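Long-range contacts in DNA-binding protein reb1 (Schizosaccharomyces pombe, PDB 5EYB), which binds specific DNA sites in ribosomal gene enhancers and promoters and upstream of many other genes, and takes part in terminating RNA polymerase I transcription: residues Q124-I129 / R163-F168; K191-I196 / D206-W211. All blocks are in the same frame, centred on the assembly; numbering follows the deposited sequence.

Contact 1. Residues Q124-I129 / R163-F168. With nucleotides of chain C.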
ATOM      1  N   GLN A 124      30.141  11.171   5.095  1.00 90.19           N
ATOM      2  CA  GLN A 124      30.532  11.448   6.473  1.00 90.22           C
ATOM      3  C   GLN A 124      29.352  11.962   7.289  1.00 89.16           C
ATOM      4  O   GLN A 124      29.218  11.648   8.472  1.00 89.38           O
ATOM      5  CB  GLN A 124      31.678  12.461   6.519  1.00 95.24           C
ATOM      6  CG  GLN A 124      33.049  11.857   6.263  1.00100.95           C
ATOM      7  CD  GLN A 124      34.165  12.876   6.385  1.00105.06           C
ATOM      8  OE1 GLN A 124      34.063  13.992   5.874  1.00104.32           O
ATOM      9  NE2 GLN A 124      35.239  12.498   7.072  1.00107.79           N
ATOM     10  N   PHE A 125      28.498  12.752   6.646  1.00 86.32           N
ATOM     11  CA  PHE A 125      27.302  13.274   7.291  1.00 78.61           C
ATOM     12  C   PHE A 125      26.370  12.147   7.733  1.00 75.61           C
ATOM     13  O   PHE A 125      25.884  12.144   8.862  1.00 73.19           O
ATOM     14  CB  PHE A 125      26.566  14.230   6.352  1.00 73.06           C
ATOM     15  CG  PHE A 125      25.266  14.741   6.903  1.00 67.22           C
ATOM     16  CD1 PHE A 125      25.251  15.729   7.874  1.00 67.19           C
ATOM     17  CD2 PHE A 125      24.060  14.237   6.447  1.00 64.64           C
ATOM     18  CE1 PHE A 125      24.053  16.202   8.383  1.00 66.23           C
ATOM     19  CE2 PHE A 125      22.859  14.706   6.951  1.00 62.91           C
ATOM     20  CZ  PHE A 125      22.856  15.689   7.921  1.00 61.67           C
ATOM     21  N   CYS A 126      26.135  11.188   6.842  1.00 72.51           N
ATOM     22  CA  CYS A 126      25.218  10.089   7.123  1.00 70.95           C
ATOM     23  C   CYS A 126      25.723   9.190   8.248  1.00 79.04           C
ATOM     24  O   CYS A 126      24.937   8.728   9.079  1.00 82.72           O
ATOM     25  CB  CYS A 126      24.983   9.256   5.862  1.00 67.96           C
ATOM     26  SG  CYS A 126      24.208  10.155   4.504  1.00 77.69           S
ATOM     27  N   ASN A 127      27.028   8.939   8.270  1.00 81.15           N
ATOM     28  CA  ASN A 127      27.617   8.081   9.293  1.00 83.25           C
ATOM     29  C   ASN A 127      27.541   8.704  10.680  1.00 78.17           C
ATOM     30  O   ASN A 127      27.306   8.010  11.667  1.00 75.81           O
ATOM     31  CB  ASN A 127      29.071   7.755   8.948  1.00 99.06           C
ATOM     32  CG  ASN A 127      29.190   6.772   7.800  1.00106.92           C
ATOM     33  OD1 ASN A 127      29.265   5.559   8.009  1.00100.92           O
ATOM     34  ND2 ASN A 127      29.200   7.290   6.577  1.00114.42           N
ATOM     35  N   GLN A 128      27.739  10.015  10.752  1.00 76.49           N
ATOM     36  CA  GLN A 128      27.673  10.720  12.026  1.00 75.45           C
ATOM     37  C   GLN A 128      26.241  10.779  12.553  1.00 76.22           C
ATOM     38  O   GLN A 128      26.016  10.739  13.762  1.00 77.31           O
ATOM     39  CB  GLN A 128      28.248  12.128  11.888  1.00 74.30           C
ATOM     40  CG  GLN A 128      29.755  12.155  11.717  1.00 78.58           C
ATOM     41  CD  GLN A 128      30.482  11.534  12.893  1.00 84.17           C
ATOM     42  OE1 GLN A 128      30.303  11.948  14.037  1.00 85.88           O
ATOM     43  NE2 GLN A 128      31.304  10.527  12.617  1.00 83.63           N
ATOM     44  N   ILE A 129      25.276  10.874  11.644  1.00 73.11           N
ATOM     45  CA  ILE A 129      23.870  10.820  12.025  1.00 72.03           C
ATOM     46  C   ILE A 129      23.573   9.471  12.669  1.00 73.02           C
ATOM     47  O   ILE A 129      22.898   9.392  13.698  1.00 73.05           O
ATOM     48  CB  ILE A 129      22.935  11.028  10.813  1.00 71.99           C
ATOM     49  CG1 ILE A 129      23.046  12.455  10.273  1.00 75.38           C
ATOM     50  CG2 ILE A 129      21.497  10.735  11.189  1.00 72.19           C
ATOM     51  CD1 ILE A 129      22.424  13.499  11.162  1.00 76.78           C
ATOM     52  N   ARG A 163      16.263   8.650   7.823  1.00 52.89           N
ATOM     53  CA  ARG A 163      15.859   7.769   6.739  1.00 50.35           C
ATOM     54  C   ARG A 163      16.403   8.274   5.406  1.00 53.73           C
ATOM     55  O   ARG A 163      16.836   7.484   4.567  1.00 57.71           O
ATOM     56  CB  ARG A 163      14.334   7.644   6.685  1.00 48.94           C
ATOM     57  CG  ARG A 163      13.836   6.534   5.776  1.00 57.98           C
ATOM     58  CD  ARG A 163      12.390   6.158   6.071  1.00 76.35           C
ATOM     59  NE  ARG A 163      12.237   5.419   7.325  1.00 87.21           N
ATOM     60  CZ  ARG A 163      11.839   5.961   8.473  1.00 96.18           C
ATOM     61  NH1 ARG A 163      11.549   7.254   8.536  1.00 99.40           N
ATOM     62  NH2 ARG A 163      11.727   5.211   9.563  1.00 98.96           N
ATOM     63  N   ALA A 164      16.401   9.591   5.228  1.00 50.41           N
ATOM     64  CA  ALA A 164      16.823  10.203   3.971  1.00 53.70           C
ATOM     65  C   ALA A 164      18.338  10.268   3.852  1.00 59.60           C
ATOM     66  O   ALA A 164      18.879  10.278   2.748  1.00 63.29           O
ATOM     67  CB  ALA A 164      16.230  11.597   3.834  1.00 52.21           C
ATOM     68  N   TYR A 165      19.018  10.325   4.993  1.00 60.02           N
ATOM     69  CA  TYR A 165      20.476  10.382   5.013  1.00 62.69           C
ATOM     70  C   TYR A 165      21.046   9.242   5.841  1.00 63.95           C
ATOM     71  O   TYR A 165      21.197   9.354   7.055  1.00 62.58           O
ATOM     72  CB  TYR A 165      20.957  11.728   5.556  1.00 63.88           C
ATOM     73  CG  TYR A 165      20.507  12.903   4.721  1.00 63.70           C
ATOM     74  CD1 TYR A 165      19.288  13.523   4.961  1.00 60.53           C
ATOM     75  CD2 TYR A 165      21.295  13.384   3.684  1.00 66.13           C
ATOM     76  CE1 TYR A 165      18.867  14.593   4.193  1.00 63.72           C
ATOM     77  CE2 TYR A 165      20.884  14.453   2.912  1.00 69.36           C
ATOM     78  CZ  TYR A 165      19.669  15.054   3.170  1.00 70.35           C
ATOM     79  OH  TYR A 165      19.258  16.120   2.404  1.00 80.04           O
ATOM     80  N   ASN A 166      21.360   8.142   5.166  1.00 67.27           N
ATOM     81  CA  ASN A 166      21.871   6.951   5.820  1.00 65.91           C
ATOM     82  C   ASN A 166      23.112   6.436   5.102  1.00 66.00           C
ATOM     83  O   ASN A 166      23.292   6.702   3.916  1.00 64.92           O
ATOM     84  CB  ASN A 166      20.788   5.870   5.869  1.00 71.35           C
ATOM     85  CG  ASN A 166      20.298   5.477   4.492  1.00 77.47           C
ATOM     86  OD1 ASN A 166      20.818   4.545   3.876  1.00 80.22           O
ATOM     87  ND2 ASN A 166      19.292   6.191   3.998  1.00 75.92           N
ATOM     88  N   PRO A 167      23.980   5.710   5.826  1.00 70.89           N
ATOM     89  CA  PRO A 167      25.207   5.153   5.248  1.00 72.88           C
ATOM     90  C   PRO A 167      24.984   3.801   4.575  1.00 73.20           C
ATOM     91  O   PRO A 167      25.883   3.285   3.912  1.00 77.82           O
ATOM     92  CB  PRO A 167      26.118   5.007   6.463  1.00 73.21           C
ATOM     93  CG  PRO A 167      25.173   4.699   7.572  1.00 68.24           C
ATOM     94  CD  PRO A 167      23.922   5.495   7.284  1.00 67.95           C
ATOM     95  N   PHE A 168      23.794   3.237   4.753  1.00 71.91           N
ATOM     96  CA  PHE A 168      23.473   1.929   4.198  1.00 72.04           C
ATOM     97  C   PHE A 168      23.131   2.039   2.717  1.00 83.91           C
ATOM     98  O   PHE A 168      22.857   3.128   2.215  1.00 89.69           O
ATOM     99  CB  PHE A 168      22.315   1.295   4.968  1.00 64.03           C
ATOM    100  CG  PHE A 168      22.447   1.415   6.462  1.00 63.88           C
ATOM    101  CD1 PHE A 168      23.251   0.541   7.175  1.00 58.77           C
ATOM    102  CD2 PHE A 168      21.769   2.407   7.155  1.00 65.29           C
ATOM    103  CE1 PHE A 168      23.377   0.649   8.551  1.00 53.73           C
ATOM    104  CE2 PHE A 168      21.890   2.521   8.532  1.00 64.53           C
ATOM    105  CZ  PHE A 168      22.694   1.640   9.231  1.00 58.40           C
TER
ATOM    106  P    DC C  16       9.342  10.000   5.527  1.00 55.08           P
ATOM    107  OP1  DC C  16       9.393  11.424   5.138  1.00 62.73           O
ATOM    108  OP2  DC C  16      10.516   9.366   6.167  1.00 57.62           O
ATOM    109  O5'  DC C  16       8.106   9.793   6.508  1.00 56.18           O
ATOM    110  C5'  DC C  16       6.803  10.104   6.076  1.00 55.10           C
ATOM    111  C4'  DC C  16       5.807   9.759   7.158  1.00 51.43           C
ATOM    112  O4'  DC C  16       5.753   8.316   7.312  1.00 51.49           O
ATOM    113  C3'  DC C  16       6.155  10.326   8.541  1.00 47.56           C
ATOM    114  O3'  DC C  16       5.024  10.923   9.134  1.00 44.22           O
ATOM    115  C2'  DC C  16       6.603   9.105   9.327  1.00 52.58           C
ATOM    116  C1'  DC C  16       5.788   8.002   8.682  1.00 51.87           C
ATOM    117  N1   DC C  16       6.402   6.673   8.851  1.00 45.33           N
ATOM    118  C2   DC C  16       5.740   5.697   9.598  1.00 46.85           C
ATOM    119  O2   DC C  16       4.634   5.960  10.081  1.00 52.83           O
ATOM    120  N3   DC C  16       6.327   4.487   9.760  1.00 49.78           N
ATOM    121  C4   DC C  16       7.524   4.249   9.219  1.00 46.22           C
ATOM    122  N4   DC C  16       8.066   3.040   9.403  1.00 49.03           N
ATOM    123  C5   DC C  16       8.216   5.238   8.467  1.00 42.96           C
ATOM    124  C6   DC C  16       7.628   6.427   8.319  1.00 43.46           C
TER
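Y165, N166 and P167 lie against F125, C126 and N127 where the chain runs out of helix 154-164 and passes helix 122-129, within the second Myb-associated domain of Reb1. R163, still helical, turns to the DNA rather than to the other segment. C5 of DC16 of chain C sits over the centre of one face of its guanidinium, and R163 NH1 adds a weak hydrogen bond of 3.3 Å to OP2 of that nucleotide. Y165 is the first residue to leave the helix. Its CG lies beside its own backbone N (chi1 -61°), and F125 CE2 approaches this atom to 3.7 Å. The result is an offset edge-to-face pair, with the rim of F125 directed at the face of Y165 and the planes at 89°. I129 CG1 lies over one face of the F125 ring, toward its rim, and F141 adds another edge-to-face partner. C126 SG comes to the edge of the Y165 ring and lies 3.8 Å from Y165 CB. At N166 the backbones draw together, the CA atoms of C126 and N166 being 4.8 Å apart. Here C126 CB packs on N166 C at 3.5 Å, while the N166 side chain starts away from the helix and its ND2 turns back to R163 O in a weak bond. P167 closes the row: its CB meets N127 OD1 at 3.5 Å, and its CD lies near C126 CB. N127 ND2 is bonded to Y123 O in its own helix. Beyond the contact, F168 meets W130 edge-to-face. With no hydrogen bond between the segments, the contact rests on ring, sulfur and proline packing, and R163 NH1, N166 ND2 and N127 ND2 donate to the DNA or within their own segment or helix.

Contact 2. Residues K191-I196 / D206-W211. With nucleotides of chain B.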
ATOM      1  N   LYS A 191      15.186  -9.592  17.613  1.00 55.21           N
ATOM      2  CA  LYS A 191      14.630  -8.448  16.890  1.00 57.64           C
ATOM      3  C   LYS A 191      15.458  -7.186  17.105  1.00 57.34           C
ATOM      4  O   LYS A 191      14.942  -6.172  17.578  1.00 56.87           O
ATOM      5  CB  LYS A 191      13.189  -8.182  17.327  1.00 61.78           C
ATOM      6  CG  LYS A 191      12.318  -9.415  17.419  1.00 62.49           C
ATOM      7  CD  LYS A 191      11.852  -9.880  16.059  1.00 63.37           C
ATOM      8  CE  LYS A 191      10.782 -10.944  16.214  1.00 71.32           C
ATOM      9  NZ  LYS A 191       9.691 -10.490  17.128  1.00 71.66           N
ATOM     10  N   CYS A 192      16.740  -7.256  16.764  1.00 56.08           N
ATOM     11  CA  CYS A 192      17.652  -6.141  16.973  1.00 53.24           C
ATOM     12  C   CYS A 192      18.114  -5.595  15.629  1.00 50.21           C
ATOM     13  O   CYS A 192      19.182  -5.948  15.134  1.00 51.96           O
ATOM     14  CB  CYS A 192      18.840  -6.581  17.826  1.00 59.80           C
ATOM     15  SG  CYS A 192      18.360  -7.259  19.435  1.00 72.95           S
ATOM     16  N   TRP A 193      17.295  -4.724  15.049  1.00 50.17           N
ATOM     17  CA  TRP A 193      17.449  -4.337  13.653  1.00 50.90           C
ATOM     18  C   TRP A 193      18.641  -3.415  13.413  1.00 52.64           C
ATOM     19  O   TRP A 193      19.179  -3.368  12.311  1.00 57.24           O
ATOM     20  CB  TRP A 193      16.160  -3.676  13.157  1.00 49.90           C
ATOM     21  CG  TRP A 193      14.931  -4.458  13.526  1.00 50.79           C
ATOM     22  CD1 TRP A 193      13.934  -4.070  14.375  1.00 49.47           C
ATOM     23  CD2 TRP A 193      14.586  -5.775  13.077  1.00 52.01           C
ATOM     24  NE1 TRP A 193      12.984  -5.058  14.472  1.00 52.61           N
ATOM     25  CE2 TRP A 193      13.361  -6.115  13.686  1.00 53.07           C
ATOM     26  CE3 TRP A 193      15.191  -6.693  12.215  1.00 40.61           C
ATOM     27  CZ2 TRP A 193      12.731  -7.336  13.459  1.00 51.15           C
ATOM     28  CZ3 TRP A 193      14.564  -7.904  11.992  1.00 42.62           C
ATOM     29  CH2 TRP A 193      13.347  -8.215  12.611  1.00 47.78           C
ATOM     30  N   THR A 194      19.053  -2.687  14.442  1.00 54.15           N
ATOM     31  CA  THR A 194      20.210  -1.809  14.324  1.00 55.11           C
ATOM     32  C   THR A 194      21.496  -2.635  14.288  1.00 59.22           C
ATOM     33  O   THR A 194      22.382  -2.395  13.463  1.00 46.10           O
ATOM     34  CB  THR A 194      20.272  -0.796  15.481  1.00 51.84           C
ATOM     35  OG1 THR A 194      19.059  -0.036  15.515  1.00 56.59           O
ATOM     36  CG2 THR A 194      21.446   0.150  15.301  1.00 54.18           C
ATOM     37  N   LYS A 195      21.588  -3.611  15.187  1.00 55.94           N
ATOM     38  CA  LYS A 195      22.722  -4.530  15.213  1.00 55.47           C
ATOM     39  C   LYS A 195      22.766  -5.363  13.938  1.00 62.71           C
ATOM     40  O   LYS A 195      23.820  -5.514  13.318  1.00 64.91           O
ATOM     41  CB  LYS A 195      22.645  -5.442  16.439  1.00 52.88           C
ATOM     42  CG  LYS A 195      23.679  -6.548  16.468  1.00 53.84           C
ATOM     43  CD  LYS A 195      23.422  -7.495  17.627  1.00 66.41           C
ATOM     44  CE  LYS A 195      24.215  -7.099  18.856  1.00 77.14           C
ATOM     45  NZ  LYS A 195      25.667  -7.356  18.655  1.00 83.86           N
ATOM     46  N   ILE A 196      21.609  -5.895  13.552  1.00 61.08           N
ATOM     47  CA  ILE A 196      21.498  -6.709  12.349  1.00 54.32           C
ATOM     48  C   ILE A 196      21.750  -5.874  11.100  1.00 57.26           C
ATOM     49  O   ILE A 196      22.501  -6.279  10.211  1.00 59.89           O
ATOM     50  CB  ILE A 196      20.112  -7.377  12.256  1.00 46.54           C
ATOM     51  CG1 ILE A 196      19.984  -8.467  13.322  1.00 44.26           C
ATOM     52  CG2 ILE A 196      19.888  -7.959  10.871  1.00 42.74           C
ATOM     53  CD1 ILE A 196      18.684  -9.228  13.268  1.00 43.53           C
ATOM     54  N   ASP A 206      14.457  -1.263   7.095  1.00 59.50           N
ATOM     55  CA  ASP A 206      14.314  -2.162   5.947  1.00 59.91           C
ATOM     56  C   ASP A 206      14.440  -3.622   6.364  1.00 57.40           C
ATOM     57  O   ASP A 206      13.777  -4.495   5.802  1.00 63.33           O
ATOM     58  CB  ASP A 206      15.359  -1.853   4.873  1.00 65.30           C
ATOM     59  CG  ASP A 206      15.134  -0.517   4.203  1.00 70.47           C
ATOM     60  OD1 ASP A 206      13.967  -0.076   4.120  1.00 79.85           O
ATOM     61  OD2 ASP A 206      16.127   0.093   3.755  1.00 70.82           O
ATOM     62  N   CYS A 207      15.303  -3.880   7.340  1.00 46.96           N
ATOM     63  CA  CYS A 207      15.486  -5.229   7.853  1.00 50.47           C
ATOM     64  C   CYS A 207      14.224  -5.700   8.556  1.00 49.49           C
ATOM     65  O   CYS A 207      13.789  -6.836   8.369  1.00 58.49           O
ATOM     66  CB  CYS A 207      16.681  -5.296   8.806  1.00 53.14           C
ATOM     67  SG  CYS A 207      18.283  -5.059   8.004  1.00 51.06           S
ATOM     68  N   ARG A 208      13.638  -4.819   9.361  1.00 51.22           N
ATOM     69  CA  ARG A 208      12.383  -5.117  10.042  1.00 54.00           C
ATOM     70  C   ARG A 208      11.302  -5.423   9.018  1.00 54.08           C
ATOM     71  O   ARG A 208      10.606  -6.433   9.126  1.00 56.87           O
ATOM     72  CB  ARG A 208      11.953  -3.946  10.937  1.00 53.20           C
ATOM     73  CG  ARG A 208      10.921  -4.289  12.023  1.00 55.20           C
ATOM     74  CD  ARG A 208       9.488  -4.408  11.490  1.00 53.11           C
ATOM     75  NE  ARG A 208       9.097  -3.263  10.668  1.00 54.61           N
ATOM     76  CZ  ARG A 208       8.347  -2.250  11.095  1.00 53.73           C
ATOM     77  NH1 ARG A 208       7.895  -2.234  12.342  1.00 55.94           N
ATOM     78  NH2 ARG A 208       8.044  -1.255  10.274  1.00 46.47           N
ATOM     79  N   ASP A 209      11.165  -4.545   8.027  1.00 50.67           N
ATOM     80  CA  ASP A 209      10.111  -4.692   7.030  1.00 52.30           C
ATOM     81  C   ASP A 209      10.263  -5.996   6.248  1.00 51.85           C
ATOM     82  O   ASP A 209       9.283  -6.715   6.041  1.00 48.80           O
ATOM     83  CB  ASP A 209      10.097  -3.492   6.077  1.00 52.69           C
ATOM     84  CG  ASP A 209       9.767  -2.182   6.782  1.00 53.18           C
ATOM     85  OD1 ASP A 209       9.131  -2.215   7.859  1.00 53.20           O
ATOM     86  OD2 ASP A 209      10.142  -1.113   6.253  1.00 49.35           O
ATOM     87  N   ARG A 210      11.489  -6.307   5.831  1.00 50.90           N
ATOM     88  CA  ARG A 210      11.755  -7.559   5.126  1.00 49.10           C
ATOM     89  C   ARG A 210      11.370  -8.758   5.972  1.00 48.49           C
ATOM     90  O   ARG A 210      10.811  -9.727   5.468  1.00 57.80           O
ATOM     91  CB  ARG A 210      13.222  -7.670   4.732  1.00 51.23           C
ATOM     92  CG  ARG A 210      13.437  -7.712   3.240  1.00 50.70           C
ATOM     93  CD  ARG A 210      12.772  -8.912   2.587  1.00 52.23           C
ATOM     94  NE  ARG A 210      12.475  -8.638   1.184  1.00 63.33           N
ATOM     95  CZ  ARG A 210      12.177  -9.563   0.278  1.00 69.44           C
ATOM     96  NH1 ARG A 210      12.149 -10.843   0.617  1.00 71.42           N
ATOM     97  NH2 ARG A 210      11.918  -9.208  -0.972  1.00 75.68           N
ATOM     98  N   TRP A 211      11.669  -8.686   7.264  1.00 48.80           N
ATOM     99  CA  TRP A 211      11.329  -9.765   8.182  1.00 55.31           C
ATOM    100  C   TRP A 211       9.823  -9.839   8.437  1.00 55.43           C
ATOM    101  O   TRP A 211       9.200 -10.871   8.189  1.00 52.84           O
ATOM    102  CB  TRP A 211      12.079  -9.605   9.509  1.00 53.07           C
ATOM    103  CG  TRP A 211      11.653 -10.598  10.550  1.00 57.52           C
ATOM    104  CD1 TRP A 211      10.754 -10.396  11.558  1.00 59.82           C
ATOM    105  CD2 TRP A 211      12.097 -11.955  10.676  1.00 60.66           C
ATOM    106  NE1 TRP A 211      10.616 -11.540  12.305  1.00 58.84           N
ATOM    107  CE2 TRP A 211      11.429 -12.511  11.785  1.00 61.68           C
ATOM    108  CE3 TRP A 211      12.997 -12.750   9.961  1.00 65.19           C
ATOM    109  CZ2 TRP A 211      11.634 -13.825  12.195  1.00 66.32           C
ATOM    110  CZ3 TRP A 211      13.198 -14.056  10.369  1.00 69.92           C
ATOM    111  CH2 TRP A 211      12.520 -14.580  11.476  1.00 69.46           C
TER
ATOM    112  P    DA B  10      16.792  -1.886  17.688  1.00 54.23           P
ATOM    113  OP1  DA B  10      17.628  -3.029  18.121  1.00 64.33           O
ATOM    114  OP2  DA B  10      16.997  -1.283  16.351  1.00 58.35           O
ATOM    115  O5'  DA B  10      15.259  -2.318  17.807  1.00 54.16           O
ATOM    116  C5'  DA B  10      14.715  -2.667  19.068  1.00 50.88           C
ATOM    117  C4'  DA B  10      13.210  -2.487  19.069  1.00 48.35           C
ATOM    118  O4'  DA B  10      12.891  -1.082  18.907  1.00 55.25           O
ATOM    119  C3'  DA B  10      12.460  -3.225  17.949  1.00 50.40           C
ATOM    120  O3'  DA B  10      11.392  -3.989  18.511  1.00 52.70           O
ATOM    121  C2'  DA B  10      11.943  -2.092  17.057  1.00 52.09           C
ATOM    122  C1'  DA B  10      11.774  -0.974  18.063  1.00 53.10           C
ATOM    123  N9   DA B  10      11.751   0.356  17.460  1.00 52.09           N
ATOM    124  C8   DA B  10      12.668   0.890  16.600  1.00 50.83           C
ATOM    125  N7   DA B  10      12.383   2.112  16.212  1.00 45.33           N
ATOM    126  C5   DA B  10      11.197   2.397  16.865  1.00 54.19           C
ATOM    127  C6   DA B  10      10.367   3.537  16.877  1.00 53.50           C
ATOM    128  N6   DA B  10      10.630   4.648  16.179  1.00 43.11           N
ATOM    129  N1   DA B  10       9.255   3.489  17.636  1.00 53.10           N
ATOM    130  C2   DA B  10       8.992   2.376  18.329  1.00 54.38           C
ATOM    131  N3   DA B  10       9.692   1.249  18.400  1.00 60.76           N
ATOM    132  C4   DA B  10      10.793   1.324  17.637  1.00 55.83           C
ATOM    133  P    DG B  12       3.492  -4.415  18.042  1.00 75.38           P
ATOM    134  OP1  DG B  12       2.583  -4.911  19.098  1.00 77.47           O
ATOM    135  OP2  DG B  12       3.940  -5.318  16.960  1.00 75.97           O
ATOM    136  O5'  DG B  12       2.852  -3.137  17.329  1.00 85.56           O
ATOM    137  C5'  DG B  12       2.615  -1.956  18.078  1.00 74.38           C
ATOM    138  C4'  DG B  12       2.095  -0.848  17.185  1.00 64.07           C
ATOM    139  O4'  DG B  12       3.193  -0.248  16.461  1.00 57.93           O
ATOM    140  C3'  DG B  12       1.070  -1.285  16.130  1.00 59.61           C
ATOM    141  O3'  DG B  12      -0.111  -0.497  16.256  1.00 60.34           O
ATOM    142  C2'  DG B  12       1.782  -1.035  14.794  1.00 54.09           C
ATOM    143  C1'  DG B  12       2.759   0.066  15.164  1.00 53.63           C
ATOM    144  N9   DG B  12       3.927   0.135  14.295  1.00 52.50           N
ATOM    145  C8   DG B  12       4.889  -0.831  14.126  1.00 59.51           C
ATOM    146  N7   DG B  12       5.826  -0.488  13.288  1.00 61.21           N
ATOM    147  C5   DG B  12       5.465   0.790  12.879  1.00 53.60           C
ATOM    148  C6   DG B  12       6.100   1.668  11.974  1.00 51.26           C
ATOM    149  O6   DG B  12       7.142   1.486  11.334  1.00 51.55           O
ATOM    150  N1   DG B  12       5.405   2.864  11.843  1.00 58.76           N
ATOM    151  C2   DG B  12       4.241   3.174  12.503  1.00 56.03           C
ATOM    152  N2   DG B  12       3.719   4.378  12.245  1.00 52.57           N
ATOM    153  N3   DG B  12       3.633   2.359  13.354  1.00 54.71           N
ATOM    154  C4   DG B  12       4.300   1.188  13.492  1.00 50.33           C
ATOM    155  P    DA B  11      10.406  -4.860  17.583  1.00 57.48           P
ATOM    156  OP1  DA B  11      10.318  -6.199  18.202  1.00 68.35           O
ATOM    157  OP2  DA B  11      10.793  -4.738  16.163  1.00 53.49           O
ATOM    158  O5'  DA B  11       8.990  -4.168  17.795  1.00 63.66           O
ATOM    159  C5'  DA B  11       8.415  -4.143  19.086  1.00 61.27           C
ATOM    160  C4'  DA B  11       7.137  -3.342  19.082  1.00 53.42           C
ATOM    161  O4'  DA B  11       7.427  -1.995  18.635  1.00 54.97           O
ATOM    162  C3'  DA B  11       6.053  -3.885  18.151  1.00 53.90           C
ATOM    163  O3'  DA B  11       4.787  -3.827  18.784  1.00 54.52           O
ATOM    164  C2'  DA B  11       6.116  -2.960  16.938  1.00 52.69           C
ATOM    165  C1'  DA B  11       6.597  -1.652  17.544  1.00 52.19           C
ATOM    166  N9   DA B  11       7.376  -0.851  16.609  1.00 55.31           N
ATOM    167  C8   DA B  11       8.491  -1.240  15.923  1.00 58.45           C
ATOM    168  N7   DA B  11       8.983  -0.310  15.141  1.00 57.88           N
ATOM    169  C5   DA B  11       8.134   0.763  15.327  1.00 57.48           C
ATOM    170  C6   DA B  11       8.111   2.061  14.781  1.00 54.40           C
ATOM    171  N6   DA B  11       9.010   2.504  13.899  1.00 50.17           N
ATOM    172  N1   DA B  11       7.124   2.887  15.180  1.00 56.86           N
ATOM    173  C2   DA B  11       6.224   2.439  16.063  1.00 58.52           C
ATOM    174  N3   DA B  11       6.142   1.246  16.643  1.00 66.43           N
ATOM    175  C4   DA B  11       7.136   0.446  16.229  1.00 61.97           C
TER
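W193 packs on C207, R208 and W211 inside the helix-turn-helix of the first Myb-type repeat, pressing the start of helix 193-199 onto helix 204-215. From CB, which lies near DA10 OP2 of chain B, the side chain runs to CG, 4.0 Å from R208 CB. With CG beside the backbone N (chi1 -47°), the indole lies over R208. On the pyrrole side, R208 CG sits over the five-membered ring in a CH-pi contact, 3.6 Å from its centroid. NE1 donates a nearly straight bond (171°) to DA11 OP2 of chain B, 2.8 Å away at the edge of the ring. On the benzo side, CE3 packs on C207 CB, CZ3 nears C207 O and W211 CB, and CH2, farthest out, lies 3.5 Å from W211 CD1. An alanine here would probably leave the DA11 phosphate without its indole donor and open a gap between the start of helix 193-199 and helix 204-215, with R208 CG losing the ring it packs on. R208 itself reads the base edge of DG12 of chain B. D209 OD1 accepts from both NE and NH2 of R208, a side-on salt bridge that steadies the guanidinium, while NH1 reaches DG12 N7 at 2.9 Å and NH2 reaches DG12 O6 at 3.1 Å.

The two contacts come in series along the chain, contact 1 closing at F168 before contact 2 opens at K191. Contact 1 joins helix 122-129 to the residues that follow helix 154-164 in the Myb-associated domain; contact 2 joins helices 193-199 and 204-215 of the first Myb-type repeat, so they share no helix. Their centres are about 17 Å apart and their nearest atoms about 6 Å, without touching. Helix 204-215 bridges them: R163 touches N205 and F168 touches P204. DNA is met at both, at contact 1 by R163, which reaches chain C, and at contact 2 by W193, T194 and R208, which reach chain B, consistent with neighbouring domains gripping one duplex through both strands.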